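Local coordinates for protein glutamine cyclotransferase (Xanthomonas campestris, PDB 3MBR) that probably catalyses the cyclisation of amino-terminal glutamine to pyroglutamate in peptides, and carries a calcium ion in its beta-propeller, at residues H215-F219 against E230-T234. The protein carries 1 engineered substitution. Sequence-based numbering, arbitrary orientation.
Sequences HDRLF and EIRLT
F219 and E230 form a non-hydrogen-bonded antiparallel pair in a beta hairpin, strands 217-222 and 227-233, within one blade of the propeller; their CA atoms are 4.4 Å apart. The two side chains run side by side in the same direction, F219 CE1 lying 3.8 Å from E230 CB, with ring and carboxylate planes turned 68° apart. E230 is fully extended, CG anti to the backbone N (chi1 179°), which carries its carboxylate past the ring to the aliphatic part of R217. There OE1 of E230 sits 3.4 Å from CD of R217. The two charged ends do not pair: R217 NH1 remains 4.3 Å from E230 OE2, guanidinium and carboxylate nearly perpendicular. R217 instead makes its salt bridge with D212, and its guanidinium lies with one face over CZ of F219, meeting the ring at its edge. E230 OE2 is hydrogen-bonded to Y15 on the neighbouring strand 9-16, while OE1 takes a salt-bridging hydrogen bond from R232 NH1 on its anti lone pair, so both carboxylate oxygens are held. On the other side of the sheet, L218 CD2 packs 4.0 Å from I231 CG1 and more loosely against L233, and the L218 side chain comes close to that of I209, a calcium-binding residue of strand 206-212. One backbone bond, I231 N to L218 O (2.9 Å), joins the strands, but they part beyond it; on the other neighbour, strand 206-212, D212 faces both D216 and R217, a G1 bulge. A water bridges the hairpin strands where they diverge: it accepts from L218 N and donates to I231 O, replacing a direct link. R232, bent at chi2 and chi3, folds back toward that water, and its NH1, 2.9 Å from E230 OE1, also donates to it at 2.8 Å.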
loop_
_atom_site.group_PDB
_atom_site.type_symbol
_atom_site.label_atom_id
_atom_site.label_comp_id
_atom_site.label_asym_id
_atom_site.label_seq_id
_atom_site.Cartn_x
_atom_site.Cartn_y
_atom_site.Cartn_z
ATOM N N HIS A 215 -11.795 7.262 -11.874
ATOM C CA HIS A 215 -11.765 6.651 -13.191
ATOM C C HIS A 215 -11.679 5.139 -13.155
ATOM O O HIS A 215 -11.591 4.541 -14.210
ATOM C CB HIS A 215 -10.601 7.194 -14.033
ATOM C CG HIS A 215 -10.560 8.680 -14.099
ATOM N ND1 HIS A 215 -9.706 9.442 -13.314
ATOM C CD2 HIS A 215 -11.277 9.571 -14.854
ATOM C CE1 HIS A 215 -9.900 10.725 -13.588
ATOM N NE2 HIS A 215 -10.852 10.835 -14.505
ATOM N N ASP A 216 -11.742 4.548 -11.937
ATOM C CA ASP A 216 -11.681 3.107 -11.698
ATOM C C ASP A 216 -10.416 2.531 -12.293
ATOM O O ASP A 216 -10.494 1.584 -13.075
ATOM C CB ASP A 216 -12.959 2.433 -12.289
ATOM C CG ASP A 216 -13.072 0.920 -11.941
ATOM O OD1 ASP A 216 -12.409 0.404 -10.999
ATOM O OD2 ASP A 216 -13.866 0.273 -12.659
ATOM N N ARG A 217 -9.272 3.078 -11.903
ATOM C CA ARG A 217 -7.980 2.536 -12.374
ATOM C C ARG A 217 -7.211 1.995 -11.181
ATOM O O ARG A 217 -6.992 2.752 -10.198
ATOM C CB ARG A 217 -7.152 3.633 -13.073
ATOM C CG ARG A 217 -7.888 4.288 -14.265
ATOM C CD ARG A 217 -6.981 5.203 -15.042
ATOM N NE ARG A 217 -6.587 6.350 -14.248
ATOM C CZ ARG A 217 -5.641 7.221 -14.610
ATOM N NH1 ARG A 217 -5.026 7.094 -15.824
ATOM N NH2 ARG A 217 -5.363 8.234 -13.827
ATOM N N LEU A 218 -6.667 0.801 -11.326
ATOM C CA LEU A 218 -5.895 0.147 -10.281
ATOM C C LEU A 218 -4.444 0.096 -10.729
ATOM O O LEU A 218 -4.170 -0.425 -11.832
ATOM C CB LEU A 218 -6.467 -1.250 -10.052
ATOM C CG LEU A 218 -5.782 -1.997 -8.898
ATOM C CD1 LEU A 218 -5.918 -1.277 -7.603
ATOM C CD2 LEU A 218 -6.414 -3.422 -8.803
ATOM N N PHE A 219 -3.489 0.603 -9.919
ATOM C CA PHE A 219 -2.086 0.606 -10.293
ATOM C C PHE A 219 -1.270 -0.227 -9.289
ATOM O O PHE A 219 -1.522 -0.180 -8.078
ATOM C CB PHE A 219 -1.562 2.052 -10.191
ATOM C CG PHE A 219 -2.295 3.017 -11.109
ATOM C CD1 PHE A 219 -2.125 2.985 -12.499
ATOM C CD2 PHE A 219 -3.154 3.949 -10.556
ATOM C CE1 PHE A 219 -2.788 3.916 -13.300
ATOM C CE2 PHE A 219 -3.810 4.836 -11.355
ATOM C CZ PHE A 219 -3.639 4.816 -12.718
ATOM N N GLU A 230 -1.025 -0.364 -14.789
ATOM C CA GLU A 230 -2.483 -0.242 -14.578
ATOM C C GLU A 230 -3.045 -1.595 -14.967
ATOM O O GLU A 230 -2.801 -2.078 -16.064
ATOM C CB GLU A 230 -3.053 0.868 -15.512
ATOM C CG GLU A 230 -4.554 1.038 -15.368
ATOM C CD GLU A 230 -5.095 2.149 -16.246
ATOM O OE1 GLU A 230 -6.324 2.179 -16.403
ATOM O OE2 GLU A 230 -4.295 2.973 -16.746
ATOM N N ILE A 231 -3.821 -2.181 -14.073
ATOM C CA ILE A 231 -4.405 -3.519 -14.299
ATOM C C ILE A 231 -5.942 -3.457 -14.104
ATOM O O ILE A 231 -6.428 -2.676 -13.300
ATOM C CB ILE A 231 -3.776 -4.543 -13.378
ATOM C CG1 ILE A 231 -4.067 -4.273 -11.937
ATOM C CG2 ILE A 231 -2.261 -4.722 -13.603
ATOM C CD1 ILE A 231 -3.637 -5.450 -11.024
ATOM N N ARG A 232 -6.631 -4.273 -14.895
ATOM C CA ARG A 232 -8.068 -4.352 -14.755
ATOM C C ARG A 232 -8.415 -5.785 -14.283
ATOM O O ARG A 232 -7.984 -6.741 -14.920
ATOM C CB ARG A 232 -8.733 -4.016 -16.102
ATOM C CG ARG A 232 -10.297 -3.753 -15.991
ATOM C CD ARG A 232 -10.465 -2.231 -15.715
ATOM N NE ARG A 232 -10.140 -1.379 -16.876
ATOM C CZ ARG A 232 -9.270 -0.308 -16.965
ATOM N NH1 ARG A 232 -8.434 0.264 -15.913
ATOM N NH2 ARG A 232 -9.307 0.194 -18.240
ATOM N N LEU A 233 -9.108 -5.952 -13.162
ATOM C CA LEU A 233 -9.469 -7.280 -12.657
ATOM C C LEU A 233 -10.609 -7.879 -13.481
ATOM O O LEU A 233 -11.549 -7.154 -13.880
ATOM C CB LEU A 233 -9.928 -7.214 -11.222
ATOM C CG LEU A 233 -8.852 -6.593 -10.265
ATOM C CD1 LEU A 233 -9.306 -6.773 -8.824
ATOM C CD2 LEU A 233 -7.449 -7.264 -10.478
ATOM N N THR A 234 -10.529 -9.176 -13.790
ATOM C CA THR A 234 -11.610 -9.849 -14.539
ATOM C C THR A 234 -12.694 -10.270 -13.578
ATOM O O THR A 234 -12.397 -10.897 -12.615
ATOM C CB THR A 234 -10.998 -11.106 -15.189
ATOM O OG1 THR A 234 -9.932 -10.657 -16.034
ATOM C CG2 THR A 234 -12.052 -11.952 -15.998
HETATM O O HOH W 1 -8.116 -0.743 -13.373
#